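Local coordinates for 3-deoxy-manno-octulosonate cytidylyltransferase (Escherichia coli, PDB 1H7E), which catalyses the transfer of a cytidylyl group from CTP to the eight-carbon sugar KDO, activating it for lipopolysaccharide synthesis, at residues A[3-8]-A[41-46]; A[9-14]-A[50-55]; A[96-101]-A[223-228]; A[125-130]-A[217-222]; A[187-192]-A[203-208]. All blocks are in the same frame, centred on the assembly; numbering follows the deposited sequence.

Contact 1: residues A[3-8]-A[41-46]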
# COMPACT_ATOMS: atom_id res chain seq x y z
N ALA A 3 -5.09 22.14 -19.66
CA ALA A 3 -5.12 20.69 -19.59
C ALA A 3 -5.35 20.14 -20.97
O ALA A 3 -6.11 20.71 -21.74
CB ALA A 3 -6.25 20.25 -18.67
N VAL A 4 -4.69 19.03 -21.28
CA VAL A 4 -4.91 18.37 -22.56
C VAL A 4 -5.15 16.88 -22.34
O VAL A 4 -4.72 16.30 -21.33
CB VAL A 4 -3.73 18.55 -23.57
CG1 VAL A 4 -3.40 20.05 -23.74
CG2 VAL A 4 -2.52 17.76 -23.14
N ILE A 5 -5.91 16.27 -23.22
CA ILE A 5 -6.17 14.84 -23.13
C ILE A 5 -5.37 14.15 -24.21
O ILE A 5 -5.38 14.58 -25.36
CB ILE A 5 -7.66 14.51 -23.33
CG1 ILE A 5 -8.45 14.95 -22.11
CG2 ILE A 5 -7.84 13.02 -23.62
CD1 ILE A 5 -9.95 14.83 -22.29
N VAL A 6 -4.63 13.11 -23.83
CA VAL A 6 -3.83 12.35 -24.78
C VAL A 6 -4.38 10.92 -24.79
O VAL A 6 -4.56 10.31 -23.73
CB VAL A 6 -2.32 12.33 -24.42
CG1 VAL A 6 -1.56 11.46 -25.40
CG2 VAL A 6 -1.76 13.73 -24.43
N ILE A 7 -4.68 10.42 -25.97
CA ILE A 7 -5.22 9.08 -26.13
C ILE A 7 -4.21 8.20 -26.86
O ILE A 7 -3.98 8.38 -28.06
CB ILE A 7 -6.52 9.09 -26.96
CG1 ILE A 7 -7.57 10.00 -26.32
CG2 ILE A 7 -7.08 7.66 -27.11
CD1 ILE A 7 -8.69 10.37 -27.28
N PRO A 8 -3.52 7.30 -26.14
CA PRO A 8 -2.53 6.39 -26.76
C PRO A 8 -3.32 5.40 -27.61
O PRO A 8 -4.27 4.79 -27.12
CB PRO A 8 -1.93 5.66 -25.55
CG PRO A 8 -2.12 6.60 -24.43
CD PRO A 8 -3.51 7.14 -24.68
N ALA A 41 -15.36 19.18 -20.25
CA ALA A 41 -15.18 20.61 -20.03
C ALA A 41 -13.82 20.89 -19.40
O ALA A 41 -13.30 20.05 -18.67
CB ALA A 41 -16.28 21.14 -19.12
N GLY A 42 -13.26 22.06 -19.69
CA GLY A 42 -11.98 22.46 -19.12
C GLY A 42 -10.74 21.95 -19.83
O GLY A 42 -9.62 22.23 -19.40
N VAL A 43 -10.94 21.20 -20.90
CA VAL A 43 -9.85 20.65 -21.69
C VAL A 43 -9.64 21.48 -22.96
O VAL A 43 -10.58 21.72 -23.72
CB VAL A 43 -10.15 19.16 -22.04
CG1 VAL A 43 -9.10 18.60 -23.02
CG2 VAL A 43 -10.17 18.35 -20.75
N ALA A 44 -8.40 21.91 -23.16
CA ALA A 44 -8.04 22.75 -24.31
C ALA A 44 -7.88 22.01 -25.63
O ALA A 44 -8.33 22.50 -26.67
CB ALA A 44 -6.77 23.51 -24.00
N GLU A 45 -7.22 20.86 -25.61
CA GLU A 45 -7.01 20.09 -26.84
C GLU A 45 -7.07 18.61 -26.55
O GLU A 45 -6.80 18.17 -25.43
CB GLU A 45 -5.62 20.37 -27.43
CG GLU A 45 -5.28 21.83 -27.73
CD GLU A 45 -3.77 22.06 -27.88
OE1 GLU A 45 -3.07 21.15 -28.37
OE2 GLU A 45 -3.29 23.15 -27.49
N VAL A 46 -7.35 17.83 -27.58
CA VAL A 46 -7.40 16.39 -27.48
C VAL A 46 -6.52 15.84 -28.58
O VAL A 46 -6.66 16.19 -29.76
CB VAL A 46 -8.85 15.85 -27.62
CG1 VAL A 46 -8.84 14.32 -27.54
CG2 VAL A 46 -9.73 16.42 -26.51
O HOH W 1 -7.52 23.37 -20.26

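Contact 2: residues A[9-14]-A[50-55]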
# COMPACT_ATOMS: atom_id res chain seq x y z
N ALA A 9 -2.95 5.25 -28.87
CA ALA A 9 -3.68 4.34 -29.74
C ALA A 9 -2.76 3.57 -30.66
O ALA A 9 -2.52 3.98 -31.79
CB ALA A 9 -4.72 5.11 -30.56
N ARG A 10 -2.22 2.46 -30.16
CA ARG A 10 -1.35 1.63 -30.98
C ARG A 10 -2.15 0.50 -31.67
O ARG A 10 -3.01 -0.15 -31.05
CB ARG A 10 -0.13 1.13 -30.19
CG ARG A 10 -0.38 0.62 -28.78
CD ARG A 10 0.95 0.44 -28.03
NE ARG A 10 1.94 -0.31 -28.80
CZ ARG A 10 3.26 -0.09 -28.75
NH1 ARG A 10 3.76 0.85 -27.96
NH2 ARG A 10 4.08 -0.81 -29.51
N TYR A 11 -1.93 0.38 -32.98
CA TYR A 11 -2.61 -0.60 -33.84
C TYR A 11 -2.36 -2.04 -33.41
O TYR A 11 -3.30 -2.76 -33.03
CB TYR A 11 -2.13 -0.40 -35.29
CG TYR A 11 -2.88 -1.18 -36.35
CD1 TYR A 11 -3.85 -0.56 -37.14
CD2 TYR A 11 -2.60 -2.53 -36.59
CE1 TYR A 11 -4.52 -1.26 -38.15
CE2 TYR A 11 -3.27 -3.24 -37.60
CZ TYR A 11 -4.22 -2.60 -38.37
OH TYR A 11 -4.88 -3.29 -39.36
N GLY A 12 -1.10 -2.45 -33.48
CA GLY A 12 -0.69 -3.80 -33.12
C GLY A 12 -1.13 -4.29 -31.76
O GLY A 12 -0.85 -3.67 -30.72
N SER A 13 -1.82 -5.42 -31.78
CA SER A 13 -2.33 -6.07 -30.57
C SER A 13 -2.48 -7.54 -30.97
O SER A 13 -2.81 -7.84 -32.13
CB SER A 13 -3.67 -5.45 -30.14
OG SER A 13 -3.97 -5.70 -28.77
N SER A 14 -2.19 -8.44 -30.04
CA SER A 14 -2.27 -9.89 -30.28
C SER A 14 -3.66 -10.49 -30.57
O SER A 14 -3.88 -11.06 -31.65
CB SER A 14 -1.58 -10.64 -29.13
OG SER A 14 -1.99 -10.14 -27.87
N THR A 50 0.15 7.98 -31.48
CA THR A 50 0.27 6.69 -32.11
C THR A 50 1.64 6.46 -32.70
O THR A 50 2.44 7.39 -32.83
CB THR A 50 -0.79 6.51 -33.21
OG1 THR A 50 -0.75 5.17 -33.71
CG2 THR A 50 -0.56 7.46 -34.35
N ASP A 51 1.92 5.19 -33.00
CA ASP A 51 3.19 4.79 -33.61
C ASP A 51 2.95 4.15 -34.98
O ASP A 51 3.89 3.69 -35.64
CB ASP A 51 3.96 3.82 -32.68
CG ASP A 51 3.19 2.53 -32.35
OD1 ASP A 51 2.00 2.41 -32.71
OD2 ASP A 51 3.79 1.64 -31.71
N ASP A 52 1.69 4.19 -35.44
CA ASP A 52 1.30 3.60 -36.71
C ASP A 52 0.59 4.59 -37.65
O ASP A 52 -0.39 5.21 -37.26
CB ASP A 52 0.39 2.39 -36.44
CG ASP A 52 0.17 1.53 -37.66
OD1 ASP A 52 -0.76 1.85 -38.43
OD2 ASP A 52 0.93 0.55 -37.87
N PRO A 53 1.07 4.71 -38.91
CA PRO A 53 0.50 5.63 -39.92
C PRO A 53 -0.95 5.33 -40.30
O PRO A 53 -1.67 6.23 -40.73
CB PRO A 53 1.45 5.47 -41.11
CG PRO A 53 1.98 4.07 -40.95
CD PRO A 53 2.24 3.99 -39.47
N ARG A 54 -1.37 4.08 -40.15
CA ARG A 54 -2.75 3.71 -40.47
C ARG A 54 -3.70 4.38 -39.47
O ARG A 54 -4.77 4.89 -39.85
CB ARG A 54 -2.92 2.18 -40.45
CG ARG A 54 -2.08 1.45 -41.50
CD ARG A 54 -2.17 -0.08 -41.37
NE ARG A 54 -1.41 -0.59 -40.22
CZ ARG A 54 -1.15 -1.88 -39.99
NH1 ARG A 54 -1.59 -2.82 -40.83
NH2 ARG A 54 -0.45 -2.24 -38.92
N VAL A 55 -3.29 4.41 -38.20
CA VAL A 55 -4.08 5.03 -37.13
C VAL A 55 -4.04 6.55 -37.29
O VAL A 55 -5.07 7.22 -37.16
CB VAL A 55 -3.57 4.61 -35.72
CG1 VAL A 55 -4.28 5.41 -34.63
CG2 VAL A 55 -3.80 3.15 -35.49
O HOH W 2 1.16 -0.02 -33.02

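Contact 3: residues A[96-101]-A[223-228]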
# COMPACT_ATOMS: atom_id res chain seq x y z
N GLN A 96 -7.43 5.71 -22.07
CA GLN A 96 -7.15 4.50 -22.85
C GLN A 96 -7.92 4.51 -24.18
O GLN A 96 -9.11 4.82 -24.22
CB GLN A 96 -7.46 3.26 -22.02
CG GLN A 96 -6.53 3.11 -20.81
CD GLN A 96 -5.07 3.43 -21.16
OE1 GLN A 96 -4.44 2.72 -21.96
NE2 GLN A 96 -4.54 4.52 -20.59
N GLY A 97 -7.23 4.18 -25.27
CA GLY A 97 -7.85 4.19 -26.58
C GLY A 97 -8.80 3.04 -26.84
O GLY A 97 -9.40 2.98 -27.92
N ASP A 98 -8.95 2.15 -25.85
CA ASP A 98 -9.82 0.98 -25.99
C ASP A 98 -11.03 0.91 -25.04
O ASP A 98 -11.64 -0.15 -24.86
CB ASP A 98 -9.01 -0.33 -25.94
CG ASP A 98 -8.27 -0.54 -24.61
OD1 ASP A 98 -8.37 0.30 -23.70
OD2 ASP A 98 -7.58 -1.58 -24.48
N GLU A 99 -11.39 2.05 -24.44
CA GLU A 99 -12.55 2.10 -23.55
C GLU A 99 -13.50 3.15 -24.15
O GLU A 99 -13.55 4.30 -23.70
CB GLU A 99 -12.14 2.48 -22.12
CG GLU A 99 -11.33 1.41 -21.39
CD GLU A 99 -10.87 1.88 -20.01
OE1 GLU A 99 -11.73 2.31 -19.20
OE2 GLU A 99 -9.65 1.82 -19.72
N PRO A 100 -14.27 2.76 -25.18
CA PRO A 100 -15.21 3.66 -25.85
C PRO A 100 -16.38 4.15 -25.00
O PRO A 100 -17.05 5.12 -25.36
CB PRO A 100 -15.72 2.79 -27.01
CG PRO A 100 -15.74 1.42 -26.40
CD PRO A 100 -14.40 1.37 -25.68
N MET A 101 -16.64 3.48 -23.89
CA MET A 101 -17.76 3.86 -23.04
C MET A 101 -17.43 4.78 -21.88
O MET A 101 -18.23 4.95 -20.95
CB MET A 101 -18.52 2.61 -22.57
CG MET A 101 -19.11 1.82 -23.73
SD MET A 101 -20.50 0.81 -23.25
CE MET A 101 -21.68 2.12 -22.71
N GLY A 223 -14.84 -2.26 -20.87
CA GLY A 223 -13.83 -1.86 -21.83
C GLY A 223 -13.65 -2.99 -22.82
O GLY A 223 -13.86 -4.16 -22.48
N VAL A 224 -13.26 -2.67 -24.06
CA VAL A 224 -13.09 -3.70 -25.08
C VAL A 224 -11.72 -4.36 -25.06
O VAL A 224 -10.70 -3.72 -25.34
CB VAL A 224 -13.40 -3.16 -26.49
CG1 VAL A 224 -13.30 -4.29 -27.52
CG2 VAL A 224 -14.80 -2.54 -26.51
N ASP A 225 -11.71 -5.66 -24.76
CA ASP A 225 -10.49 -6.47 -24.70
C ASP A 225 -10.72 -7.80 -25.42
O ASP A 225 -9.89 -8.25 -26.22
CB ASP A 225 -10.12 -6.73 -23.23
CG ASP A 225 -8.70 -6.29 -22.88
OD1 ASP A 225 -8.08 -5.54 -23.67
OD2 ASP A 225 -8.21 -6.70 -21.80
N THR A 226 -11.87 -8.41 -25.14
CA THR A 226 -12.26 -9.70 -25.73
C THR A 226 -13.53 -9.53 -26.60
O THR A 226 -14.34 -8.63 -26.34
CB THR A 226 -12.52 -10.76 -24.60
OG1 THR A 226 -12.77 -12.05 -25.17
CG2 THR A 226 -13.72 -10.37 -23.74
N PRO A 227 -13.69 -10.34 -27.67
CA PRO A 227 -14.84 -10.31 -28.60
C PRO A 227 -16.19 -10.72 -27.98
O PRO A 227 -17.24 -10.58 -28.62
CB PRO A 227 -14.41 -11.26 -29.72
CG PRO A 227 -13.49 -12.22 -29.02
CD PRO A 227 -12.67 -11.29 -28.16
N ALA A 228 -16.15 -11.27 -26.77
CA ALA A 228 -17.37 -11.65 -26.07
C ALA A 228 -17.92 -10.36 -25.45
O ALA A 228 -19.13 -10.18 -25.33
CB ALA A 228 -17.06 -12.69 -24.98

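Contact 4: residues A[125-130]-A[217-222]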
# COMPACT_ATOMS: atom_id res chain seq x y z
N LEU A 125 -8.52 7.04 -11.09
CA LEU A 125 -9.87 6.65 -10.69
C LEU A 125 -10.02 5.23 -10.18
O LEU A 125 -9.19 4.37 -10.44
CB LEU A 125 -10.82 6.83 -11.89
CG LEU A 125 -10.95 8.24 -12.49
CD1 LEU A 125 -11.82 8.16 -13.74
CD2 LEU A 125 -11.53 9.22 -11.47
N CYS A 126 -11.12 4.99 -9.47
CA CYS A 126 -11.44 3.67 -8.94
C CYS A 126 -12.96 3.57 -8.73
O CYS A 126 -13.67 4.58 -8.71
CB CYS A 126 -10.69 3.42 -7.62
SG CYS A 126 -11.24 4.41 -6.25
N HIS A 127 -13.48 2.34 -8.66
CA HIS A 127 -14.90 2.13 -8.36
C HIS A 127 -15.04 0.85 -7.53
O HIS A 127 -14.16 -0.01 -7.56
CB HIS A 127 -15.80 2.11 -9.62
CG HIS A 127 -15.61 0.93 -10.52
ND1 HIS A 127 -16.12 -0.32 -10.24
CD2 HIS A 127 -15.01 0.82 -11.73
CE1 HIS A 127 -15.84 -1.15 -11.23
NE2 HIS A 127 -15.17 -0.48 -12.15
N ALA A 128 -16.10 0.77 -6.73
CA ALA A 128 -16.34 -0.40 -5.88
C ALA A 128 -16.63 -1.67 -6.65
O ALA A 128 -17.26 -1.63 -7.72
CB ALA A 128 -17.48 -0.11 -4.90
N ILE A 129 -16.09 -2.79 -6.18
CA ILE A 129 -16.33 -4.09 -6.78
C ILE A 129 -16.59 -5.09 -5.64
O ILE A 129 -16.25 -4.82 -4.49
CB ILE A 129 -15.16 -4.61 -7.67
CG1 ILE A 129 -13.84 -4.55 -6.91
CG2 ILE A 129 -15.06 -3.77 -8.97
CD1 ILE A 129 -12.73 -5.32 -7.58
N SER A 130 -17.22 -6.21 -5.97
CA SER A 130 -17.52 -7.27 -5.02
C SER A 130 -16.25 -8.08 -4.76
O SER A 130 -15.30 -8.02 -5.56
CB SER A 130 -18.56 -8.20 -5.63
OG SER A 130 -18.02 -8.97 -6.71
N VAL A 217 -15.59 6.69 -8.42
CA VAL A 217 -16.72 6.97 -9.32
C VAL A 217 -17.61 5.72 -9.38
O VAL A 217 -17.28 4.71 -8.76
CB VAL A 217 -16.25 7.35 -10.75
CG1 VAL A 217 -15.43 8.63 -10.69
CG2 VAL A 217 -15.48 6.21 -11.40
N ALA A 218 -18.72 5.79 -10.11
CA ALA A 218 -19.63 4.64 -10.25
C ALA A 218 -19.01 3.56 -11.15
O ALA A 218 -18.06 3.85 -11.89
CB ALA A 218 -20.96 5.10 -10.82
N ALA A 219 -19.50 2.32 -11.07
CA ALA A 219 -18.97 1.23 -11.90
C ALA A 219 -18.99 1.69 -13.36
O ALA A 219 -20.01 2.17 -13.85
CB ALA A 219 -19.80 -0.04 -11.72
N THR A 220 -17.85 1.57 -14.04
CA THR A 220 -17.74 2.00 -15.42
C THR A 220 -18.29 0.96 -16.40
O THR A 220 -18.74 -0.11 -15.99
CB THR A 220 -16.27 2.34 -15.78
OG1 THR A 220 -15.44 1.20 -15.56
CG2 THR A 220 -15.75 3.52 -14.93
N GLY A 221 -18.28 1.31 -17.69
CA GLY A 221 -18.77 0.41 -18.72
C GLY A 221 -17.71 -0.60 -19.10
O GLY A 221 -16.52 -0.37 -18.86
N PRO A 222 -18.09 -1.74 -19.70
CA PRO A 222 -17.10 -2.75 -20.08
C PRO A 222 -16.14 -2.27 -21.19
O PRO A 222 -16.57 -1.82 -22.26
CB PRO A 222 -17.97 -3.94 -20.51
CG PRO A 222 -19.20 -3.28 -21.05
CD PRO A 222 -19.45 -2.20 -20.03
O HOH W 3 -14.64 -1.79 -14.53
O HOH W 4 -17.79 2.98 -6.55

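Contact 5: residues A[187-192]-A[203-208]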
# COMPACT_ATOMS: atom_id res chain seq x y z
N SER A 187 11.57 9.93 -16.71
CA SER A 187 12.58 9.03 -17.27
C SER A 187 13.80 8.75 -16.39
O SER A 187 14.57 7.85 -16.68
CB SER A 187 13.04 9.53 -18.66
OG SER A 187 13.86 10.68 -18.53
N GLN A 188 13.97 9.53 -15.33
CA GLN A 188 15.07 9.34 -14.39
C GLN A 188 14.71 8.36 -13.24
O GLN A 188 15.58 7.98 -12.47
CB GLN A 188 15.50 10.69 -13.78
CG GLN A 188 16.01 11.73 -14.79
CD GLN A 188 17.02 11.17 -15.80
OE1 GLN A 188 17.92 10.40 -15.45
NE2 GLN A 188 16.86 11.55 -17.07
N LEU A 189 13.43 7.99 -13.11
CA LEU A 189 13.01 7.07 -12.05
C LEU A 189 13.40 5.63 -12.38
O LEU A 189 13.23 5.15 -13.51
CB LEU A 189 11.50 7.12 -11.85
CG LEU A 189 10.88 8.46 -11.50
CD1 LEU A 189 9.38 8.32 -11.37
CD2 LEU A 189 11.50 8.97 -10.24
N PRO A 190 13.97 4.93 -11.41
CA PRO A 190 14.33 3.55 -11.75
C PRO A 190 13.10 2.64 -11.59
O PRO A 190 12.14 3.02 -10.90
CB PRO A 190 15.40 3.22 -10.70
CG PRO A 190 14.95 4.03 -9.47
CD PRO A 190 14.48 5.34 -10.08
N GLU A 191 13.09 1.51 -12.29
CA GLU A 191 12.02 0.52 -12.15
C GLU A 191 12.14 -0.03 -10.70
O GLU A 191 13.23 -0.10 -10.14
CB GLU A 191 12.23 -0.63 -13.14
CG GLU A 191 12.11 -0.23 -14.58
CD GLU A 191 12.20 -1.42 -15.51
OE1 GLU A 191 11.55 -2.46 -15.24
OE2 GLU A 191 12.92 -1.31 -16.52
N SER A 192 11.01 -0.34 -10.08
CA SER A 192 11.04 -0.85 -8.72
C SER A 192 10.76 -2.34 -8.71
O SER A 192 10.20 -2.89 -9.68
CB SER A 192 10.02 -0.13 -7.85
OG SER A 192 8.68 -0.47 -8.20
N LEU A 203 3.39 1.57 -9.96
CA LEU A 203 4.17 1.34 -8.75
C LEU A 203 5.52 2.00 -8.87
O LEU A 203 6.18 2.21 -7.86
CB LEU A 203 4.29 -0.16 -8.43
CG LEU A 203 2.96 -0.83 -8.05
CD1 LEU A 203 3.15 -2.34 -7.79
CD2 LEU A 203 2.37 -0.13 -6.82
N ARG A 204 5.94 2.35 -10.10
CA ARG A 204 7.24 3.04 -10.24
C ARG A 204 7.15 4.40 -9.54
O ARG A 204 8.11 4.84 -8.90
CB ARG A 204 7.63 3.27 -11.71
CG ARG A 204 9.04 3.84 -11.84
CD ARG A 204 9.50 3.95 -13.28
NE ARG A 204 9.24 2.71 -14.02
CZ ARG A 204 9.42 2.56 -15.32
NH1 ARG A 204 9.88 3.57 -16.05
NH2 ARG A 204 9.06 1.43 -15.92
N LEU A 205 6.00 5.04 -9.65
CA LEU A 205 5.78 6.35 -9.03
C LEU A 205 5.79 6.25 -7.50
O LEU A 205 6.39 7.09 -6.81
CB LEU A 205 4.45 6.94 -9.50
CG LEU A 205 4.37 7.26 -11.00
CD1 LEU A 205 2.92 7.59 -11.36
CD2 LEU A 205 5.29 8.43 -11.34
N MET A 206 5.10 5.24 -6.99
CA MET A 206 5.01 5.03 -5.56
C MET A 206 6.36 4.72 -4.94
O MET A 206 6.65 5.15 -3.82
CB MET A 206 3.99 3.94 -5.26
CG MET A 206 2.63 4.33 -5.74
SD MET A 206 1.41 3.22 -5.10
CE MET A 206 1.12 4.03 -3.51
N ASN A 207 7.22 4.03 -5.70
CA ASN A 207 8.56 3.71 -5.21
C ASN A 207 9.35 4.98 -4.90
O ASN A 207 10.13 5.03 -3.94
CB ASN A 207 9.33 2.91 -6.27
CG ASN A 207 10.67 2.41 -5.75
OD1 ASN A 207 10.74 1.78 -4.70
ND2 ASN A 207 11.75 2.75 -6.46
N ALA A 208 9.14 5.99 -5.73
CA ALA A 208 9.82 7.28 -5.60
C ALA A 208 9.13 8.26 -4.65
O ALA A 208 9.54 9.41 -4.54
CB ALA A 208 9.98 7.91 -6.99
O HOH W 5 11.29 5.98 -15.68
O HOH W 6 11.04 4.37 -8.90
O HOH W 7 6.99 0.17 -6.11

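Contact 1: residues A[3-8]-A[41-46]
I5 and V43 meet where two neighbouring parallel strands of the central sheet, 3-8 and 45-50, begin to pair. Helix 29-38 lies between them in sequence, so this is the first beta-alpha-beta crossover of the Rossmann-like, GT-A type core. From CB the I5 side chain forks. CG1, anti to the carbonyl carbon (chi1 -72°), leans against V43, and I5 CG1 to V43 CG1 is 3.8 Å. The tip continues over the other branch, with I5 CD1 3.8 Å from V43 CG2, and the two side chains cross at about a right angle. The other branch of the isoleucine, I5 CG2, turns the other way and faces V46 CG1 at 4.2 Å. That same valine methyl receives the tip of I7, and I7 CD1 to V46 CG1 is 4.0 Å. Y34 and A37 of helix 29-38 cover V46, and the same helix packs on I7.

Two nearly straight backbone bonds tie the two segments: A44 N gives to A3 O at 2.9 Å and I5 N to E45 O at 3.0 Å. Before them, the loop passes through G42 at a positive phi, where a CB would jam against A41 O. The E45 carboxylate points to other partners, with OE2 in a salt bridge to K2 and OE1 accepting from W47 NE1. By contrast E45 N, buried here, has no hydrogen-bonding partner, the nearest candidate across the contact being A3 O at 4.0 Å.

Contact 2: residues A[9-14]-A[50-55]
The Y11 ring and the R54 guanidinium lie flat on each other, joining the loop that follows strand 3-8 to the first turn of helix 53-61. This loop comes directly after the first strand of the GT-A type fold and, as in related nucleotidyltransferases, probably borders the nucleotide pocket.

The cation-pi stack is the main aromatic element. R54 CZ stands 3.6 Å from the Y11 ring centroid with the two planes only 15° apart, and NH2 sits over the rim at CD2. An alanine in place of Y11 would probably leave the R54 guanidinium uncovered on that face, without the ring it stacks on.

Ionic contacts differ in quality. R54 grips D52 side-on, NE to OD1 at 3.1 Å and NH2 to OD2, which holds the guanidinium's rotation; D52 is also the N-cap, its OD1 accepting from R54 N. R10 NH2, by contrast, is 3.3 Å from D51 OD2 with the oxygen above the guanidinium plane, a purely electrostatic pairing.

Apolar packing lies deeper: V55 reaches A9 CB with CG1 and Y11 CB with CG2, the latter at 3.9 Å.

Hydrogen bonds fix the strand end. T50 OG1, anti to its backbone N (chi1 -173°), accepts from D52 N in an ST turn and donates to A9 O at 2.9 Å, tilted from the carbonyl plane.

Contact 3: residues A[96-101]-A[223-228]
D98 and V224 are joined through the backbone, where a type I beta turn, Q96 to E99, follows strand 91-94 and meets the chain entering the C-terminal helix 227-243. V224 N donates to D98 O at 3.1 Å, the donor lying nearly in line with the C=O bond, so the turn is fastened through its third residue to segment 223-228.

Around that bond the side chains are set at steep angles. The D98 carboxylate, its CG held between the backbone N and carbonyl carbon (chi1 62°), stands almost perpendicular to that of D225, the planes 86° apart. The two come close without bonding, D98 OD2 to D225 OD1 being 4.1 Å. In this apo-enzyme K19 makes a salt bridge with D98 OD2, and its side chain also touches D225. Two converging acids of this kind are consistent with the divalent-metal site of GT-A nucleotidyltransferases.

On the apolar side, P100 and V224 cross at about a right angle, the proline offering the CD-CG corner of its ring to one methyl; P100 CD to V224 CG2 is 4.0 Å. M29 of helix 29-38 and V233 of helix 227-243 both pack on this pair, so the contact brings these two helices to the loop.

E99 passes alongside G223. Its CG is anti to the carbonyl carbon, and the glycine's lack of a side chain matters: a CB there would fall about 3.2 Å from E99 CG. As built, E99 CG lies 4.1 Å from G223 CA.

Contact 4: residues A[125-130]-A[217-222]
The H127 ring lies against the peptide of A219 and T220, where strand 122-129 of the central sheet meets the chain leaving its parallel edge neighbour, strand 212-216. A219 CA sits over the ring face, 3.7 Å from the centroid and 16° off the normal, a CH-pi contact; T220 N lies over the same face, nearer the rim. H127 CB, in turn, approaches V217 O at 3.1 Å.

Next to this, V217 N donates to C126 O at 2.9 Å, carrying the pairing of the two strands one step past the end of strand 212-216. V217 CG1 reaches back to L125 CD2 at 4.0 Å, the side chains crossing at about a right angle, and D106 of helix 104-116 touches both.

Further out, the ring's rotation is fixed. H127 CG sits between its backbone N and carbonyl carbon (chi1 69°), and H127 ND1 donates to A128 O, the oxygen nearly in the ring plane. K171 and V173 of strand 169-179 also pack on the histidine. R103 bonds to both A218 O and A219 O, on the peptides flanking the A219 CA that meets the ring.

Waters close the outer layer: one joins V217 O and A128 N, extending the backbone pairing. Another lies at the ring edge, in plane, 2.8 Å from H127 NE2 and 3.3 Å from T220 OG1.

Contact 5: residues A[187-192]-A[203-208]
R204 reaches from helix 203-207 to the loop at P190 and E191, and its conformation sets the contact. CG is anti to the backbone N (chi1 -174°) and the chain runs extended to CD, then bends at chi3. R204 CG lies 3.3 Å from P190 O, and beyond the bend E191 CG stands over one face of the guanidinium, 3.7 Å from R204 NH2. NH2 is engaged in a salt bridge with E195 of helix 193-198, while NH1 gives to a water, in the guanidinium plane, that also donates to L189 O. A leucine in place of R204 would probably leave E195 without its positive mate and L189 O without its water-bridged partner, and E191 CG without the flat group it covers.

N207 CG, likewise anti to the backbone N (chi1 -173°), meets S192 CB at 3.4 Å. A water links P190 O, R204 O and N207 ND2. S192 OG caps helix 193-198 by accepting from E195 N.

The two L189 methyls go to different partners: L189 CD2 to A208 CB at 3.7 Å and L189 CD1 to L205 CD2 at 4.1 Å. N207 O bonds weakly to T146 OG1 of the second subunit. Taken together, a loop ending in the S192 N-cap of helix 193-198 packs on the short helix 203-207 at the dimer contact.

How the contacts relate
All five contacts are partly buried, but their chemistry changes with their place. Contact 1 is the most core-like, joining two strands of the central sheet by backbone bonds and branched aliphatic packing; contact 4 reaches the same sheet at the edge formed by strand 212-216, where one backbone bond, a histidine and waters take over. Contact 2 continues both segments of contact 1 along the sequence and is mainly charged and aromatic. Contact 3 adjoins contact 4 in sequence and touches contact 1, I7 CG2 lying 3.6 Å from G97 CA; acids and a proline-valine pair meet in it. Contact 5, far from contact 3 at about 28 Å between centres, is water-rich and reaches the second subunit.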